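Local coordinates for protein putative glycoside hydrolase (PDB 3GYC) that probably hydrolyses glycosidic bonds in carbohydrates, as a putative cellulase-like glycoside hydrolase with a TIM-barrel fold, at residues V156-W162 / P207-D213. Coordinates in Å, arbitrary orientation, origin at the centre of the assembly. Residues are numbered along the deposited sequence.
Sequences VDLCNEW and PFLYSFD
Segments 156-162 and 207-213 are neighbouring parallel strands of a TIM barrel and the loops that leave their C-terminal ends. Val-156 pairs with Phe-208 and Asp-157 with Leu-209. Three backbone hydrogen bonds hold the register: Val-156 N to Pro-207 O (3.0 Å), Leu-209 N to Val-156 O (3.1 Å) and Leu-158 N to Leu-209 O (3.0 Å). Tyr-210, the most covered residue, takes chi1 m. Leu-158 CB sits over its ring face, 3.6 Å from the centroid. The edge of Tyr-210 meets the face of Trp-162 (chi1 t); the Tyr-210 ring centroid is 4.7 Å from that of the five-membered ring, planes at 64°. Ser-211 (chi1 p) joins the loops. Its OG donates to Asp-157 OD2 (2.7 Å) and accepts from Glu-161 N (3.2 Å). Glu-161 is left-handed (phi/psi 50/49), at the bend where Trp-162 N reaches Ser-211 O (2.8 Å). Asp-157 OD1 takes Ser-211 N (3.0 Å) and, in an Asx turn, Cys-159 N (2.9 Å). Asn-160–Glu-161 resembles the Asn-Glu motif of clan A glycoside hydrolases, where such a glutamate is the acid/base. Glu-161 OE2 hydrogen-bonds His-234 ND1, and Asn-160 OD1 Arg-55 NH2. Helices 130-146 and 186-200 cover the Val-156, Leu-158 and Tyr-210 side; strand 109-113 continues the sheet beyond 153-157.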
ATOM      1  N   VAL A 156       3.337   7.122  -8.191  1.00 11.22           N
ATOM      2  CA  VAL A 156       4.033   7.666  -7.047  1.00 11.29           C
ATOM      3  C   VAL A 156       2.998   8.175  -6.090  1.00 10.97           C
ATOM      4  O   VAL A 156       2.226   9.086  -6.425  1.00 11.64           O
ATOM      5  CB  VAL A 156       5.009   8.816  -7.431  1.00 11.58           C
ATOM      6  CG1 VAL A 156       5.652   9.464  -6.155  1.00 10.85           C
ATOM      7  CG2 VAL A 156       6.045   8.295  -8.412  1.00 11.41           C
ATOM      8  N   ASP A 157       3.046   7.632  -4.884  1.00 11.99           N
ATOM      9  CA  ASP A 157       2.163   7.984  -3.756  1.00 12.45           C
ATOM     10  C   ASP A 157       3.011   8.736  -2.743  1.00 13.10           C
ATOM     11  O   ASP A 157       3.977   8.181  -2.210  1.00 13.26           O
ATOM     12  CB  ASP A 157       1.566   6.691  -3.172  1.00 13.83           C
ATOM     13  CG  ASP A 157       0.946   6.865  -1.775  1.00 15.32           C
ATOM     14  OD1 ASP A 157       0.631   8.013  -1.336  1.00 14.36           O
ATOM     15  OD2 ASP A 157       0.794   5.807  -1.105  1.00 15.06           O
ATOM     16  N   LEU A 158       2.631   9.965  -2.430  1.00 12.11           N
ATOM     17  CA  LEU A 158       3.456  10.794  -1.540  1.00 13.82           C
ATOM     18  C   LEU A 158       3.404  10.432  -0.089  1.00 13.85           C
ATOM     19  O   LEU A 158       4.243  10.904   0.673  1.00 15.13           O
ATOM     20  CB  LEU A 158       3.189  12.308  -1.737  1.00 13.20           C
ATOM     21  CG  LEU A 158       3.947  12.919  -2.925  1.00 15.11           C
ATOM     22  CD1 LEU A 158       3.510  12.311  -4.222  1.00 15.38           C
ATOM     23  CD2 LEU A 158       3.769  14.453  -2.988  1.00 14.03           C
ATOM     24  N   CYS A 159       2.422   9.634   0.326  1.00 15.04           N
ATOM     25  CA  CYS A 159       2.378   9.184   1.705  1.00 14.97           C
ATOM     26  C   CYS A 159       1.343   8.112   1.984  1.00 15.70           C
ATOM     27  O   CYS A 159       0.150   8.330   1.739  1.00 15.73           O
ATOM     28  CB  CYS A 159       2.049  10.372   2.623  1.00 16.90           C
ATOM     29  SG  CYS A 159       2.316   9.923   4.334  1.00 17.62           S
ATOM     30  N   ASN A 160       1.801   6.960   2.497  1.00 15.45           N
ATOM     31  CA  ASN A 160       0.914   5.910   2.961  1.00 15.08           C
ATOM     32  C   ASN A 160      -0.105   6.426   3.955  1.00 16.27           C
ATOM     33  O   ASN A 160       0.267   7.049   4.948  1.00 15.57           O
ATOM     34  CB  ASN A 160       1.711   4.825   3.667  1.00 16.09           C
ATOM     35  CG  ASN A 160       0.823   3.766   4.298  1.00 17.58           C
ATOM     36  OD1 ASN A 160       0.243   2.916   3.592  1.00 16.68           O
ATOM     37  ND2 ASN A 160       0.722   3.792   5.639  1.00 16.12           N
ATOM     38  N   GLU A 161      -1.388   6.137   3.710  1.00 16.83           N
ATOM     39  CA  GLU A 161      -2.472   6.445   4.672  1.00 18.13           C
ATOM     40  C   GLU A 161      -2.458   7.859   5.192  1.00 17.27           C
ATOM     41  O   GLU A 161      -2.552   8.141   6.402  1.00 15.68           O
ATOM     42  CB  GLU A 161      -2.487   5.417   5.797  1.00 19.13           C
ATOM     43  CG  GLU A 161      -2.793   4.049   5.202  1.00 21.15           C
ATOM     44  CD  GLU A 161      -2.735   2.884   6.165  1.00 23.32           C
ATOM     45  OE1 GLU A 161      -2.118   3.016   7.256  1.00 24.92           O
ATOM     46  OE2 GLU A 161      -3.291   1.815   5.776  1.00 23.86           O
ATOM     47  N   TRP A 162      -2.357   8.765   4.231  1.00 17.51           N
ATOM     48  CA  TRP A 162      -2.426  10.189   4.516  1.00 16.25           C
ATOM     49  C   TRP A 162      -3.762  10.545   5.188  1.00 16.43           C
ATOM     50  O   TRP A 162      -4.815  10.071   4.766  1.00 16.54           O
ATOM     51  CB  TRP A 162      -2.288  10.963   3.212  1.00 15.54           C
ATOM     52  CG  TRP A 162      -2.298  12.491   3.351  1.00 15.21           C
ATOM     53  CD1 TRP A 162      -3.354  13.323   3.172  1.00 15.13           C
ATOM     54  CD2 TRP A 162      -1.178  13.328   3.672  1.00 14.50           C
ATOM     55  NE1 TRP A 162      -2.969  14.630   3.368  1.00 15.00           N
ATOM     56  CE2 TRP A 162      -1.638  14.658   3.680  1.00 14.00           C
ATOM     57  CE3 TRP A 162       0.170  13.076   3.963  1.00 12.92           C
ATOM     58  CZ2 TRP A 162      -0.800  15.733   3.955  1.00 13.58           C
ATOM     59  CZ3 TRP A 162       0.999  14.137   4.248  1.00 13.39           C
ATOM     60  CH2 TRP A 162       0.510  15.458   4.252  1.00 13.78           C
ATOM     61  N   PRO A 207       1.584   9.216 -12.909  1.00 15.19           N
ATOM     62  CA  PRO A 207       0.402   9.223 -12.050  1.00 15.10           C
ATOM     63  C   PRO A 207       0.807   9.472 -10.606  1.00 14.19           C
ATOM     64  O   PRO A 207       1.613   8.720 -10.046  1.00 15.46           O
ATOM     65  CB  PRO A 207      -0.197   7.824 -12.212  1.00 15.23           C
ATOM     66  CG  PRO A 207       0.479   7.225 -13.367  1.00 15.94           C
ATOM     67  CD  PRO A 207       1.769   7.936 -13.603  1.00 15.96           C
ATOM     68  N   PHE A 208       0.269  10.531 -10.021  1.00 13.90           N
ATOM     69  CA  PHE A 208       0.539  10.906  -8.634  1.00 11.90           C
ATOM     70  C   PHE A 208      -0.711  10.856  -7.792  1.00 12.29           C
ATOM     71  O   PHE A 208      -1.805  11.176  -8.255  1.00 12.68           O
ATOM     72  CB  PHE A 208       1.090  12.325  -8.553  1.00 12.16           C
ATOM     73  CG  PHE A 208       2.488  12.473  -9.113  1.00 10.92           C
ATOM     74  CD1 PHE A 208       3.583  11.952  -8.424  1.00 11.77           C
ATOM     75  CD2 PHE A 208       2.710  13.165 -10.276  1.00 11.38           C
ATOM     76  CE1 PHE A 208       4.883  12.094  -8.914  1.00 10.32           C
ATOM     77  CE2 PHE A 208       3.994  13.297 -10.778  1.00 11.77           C
ATOM     78  CZ  PHE A 208       5.082  12.737 -10.089  1.00 11.31           C
ATOM     79  N   LEU A 209      -0.534  10.505  -6.528  1.00 13.62           N
ATOM     80  CA  LEU A 209      -1.630  10.447  -5.568  1.00 14.51           C
ATOM     81  C   LEU A 209      -1.095  10.466  -4.145  1.00 14.09           C
ATOM     82  O   LEU A 209       0.108  10.540  -3.945  1.00 12.83           O
ATOM     83  CB  LEU A 209      -2.386   9.119  -5.742  1.00 15.81           C
ATOM     84  CG  LEU A 209      -1.648   7.868  -5.237  1.00 17.17           C
ATOM     85  CD1 LEU A 209      -2.645   6.837  -4.754  1.00 18.39           C
ATOM     86  CD2 LEU A 209      -0.675   7.342  -6.305  1.00 18.26           C
ATOM     87  N   TYR A 210      -2.019  10.423  -3.179  1.00 13.09           N
ATOM     88  CA  TYR A 210      -1.738  10.134  -1.782  1.00 13.25           C
ATOM     89  C   TYR A 210      -2.714   9.004  -1.449  1.00 14.08           C
ATOM     90  O   TYR A 210      -3.869   9.033  -1.919  1.00 15.51           O
ATOM     91  CB  TYR A 210      -2.002  11.297  -0.861  1.00 12.58           C
ATOM     92  CG  TYR A 210      -0.982  12.417  -0.809  1.00 12.56           C
ATOM     93  CD1 TYR A 210      -0.802  13.282  -1.865  1.00 13.05           C
ATOM     94  CD2 TYR A 210      -0.276  12.677   0.370  1.00 13.28           C
ATOM     95  CE1 TYR A 210       0.091  14.368  -1.783  1.00 13.81           C
ATOM     96  CE2 TYR A 210       0.609  13.739   0.461  1.00 13.32           C
ATOM     97  CZ  TYR A 210       0.786  14.584  -0.607  1.00 13.67           C
ATOM     98  OH  TYR A 210       1.663  15.625  -0.512  1.00 13.06           O
ATOM     99  N   SER A 211      -2.276   7.997  -0.683  1.00 13.50           N
ATOM    100  CA  SER A 211      -3.137   6.857  -0.360  1.00 14.64           C
ATOM    101  C   SER A 211      -3.856   7.060   0.973  1.00 15.87           C
ATOM    102  O   SER A 211      -3.315   7.646   1.901  1.00 16.09           O
ATOM    103  CB  SER A 211      -2.361   5.541  -0.351  1.00 14.92           C
ATOM    104  OG  SER A 211      -1.327   5.507   0.612  1.00 13.91           O
ATOM    105  N   PHE A 212      -5.082   6.553   1.027  1.00 17.31           N
ATOM    106  CA  PHE A 212      -5.966   6.719   2.148  1.00 17.46           C
ATOM    107  C   PHE A 212      -6.563   5.414   2.718  1.00 18.45           C
ATOM    108  O   PHE A 212      -6.688   4.409   2.009  1.00 17.27           O
ATOM    109  CB  PHE A 212      -7.134   7.601   1.725  1.00 17.92           C
ATOM    110  CG  PHE A 212      -6.744   8.896   1.037  1.00 17.98           C
ATOM    111  CD1 PHE A 212      -5.709   9.685   1.503  1.00 17.23           C
ATOM    112  CD2 PHE A 212      -7.512   9.370  -0.022  1.00 18.65           C
ATOM    113  CE1 PHE A 212      -5.383  10.861   0.885  1.00 16.61           C
ATOM    114  CE2 PHE A 212      -7.207  10.561  -0.641  1.00 17.94           C
ATOM    115  CZ  PHE A 212      -6.137  11.310  -0.184  1.00 17.78           C
ATOM    116  N   ASP A 213      -6.899   5.440   4.016  1.00 19.00           N
ATOM    117  CA  ASP A 213      -7.593   4.334   4.669  1.00 20.58           C
ATOM    118  C   ASP A 213      -8.937   4.771   5.311  1.00 22.00           C
ATOM    119  O   ASP A 213      -9.652   3.925   5.853  1.00 22.68           O
ATOM    120  CB  ASP A 213      -6.717   3.661   5.728  1.00 21.67           C
ATOM    121  CG  ASP A 213      -6.309   4.627   6.867  1.00 23.48           C
ATOM    122  OD1 ASP A 213      -6.516   5.861   6.751  1.00 22.44           O
ATOM    123  OD2 ASP A 213      -5.769   4.140   7.886  1.00 26.54           O
TER
HETATM  124  O   HOH W   1      -4.665   7.990   7.869  1.00 28.54           O
HETATM  125  O   HOH W   2      -6.552   8.061   5.221  1.00 24.87           O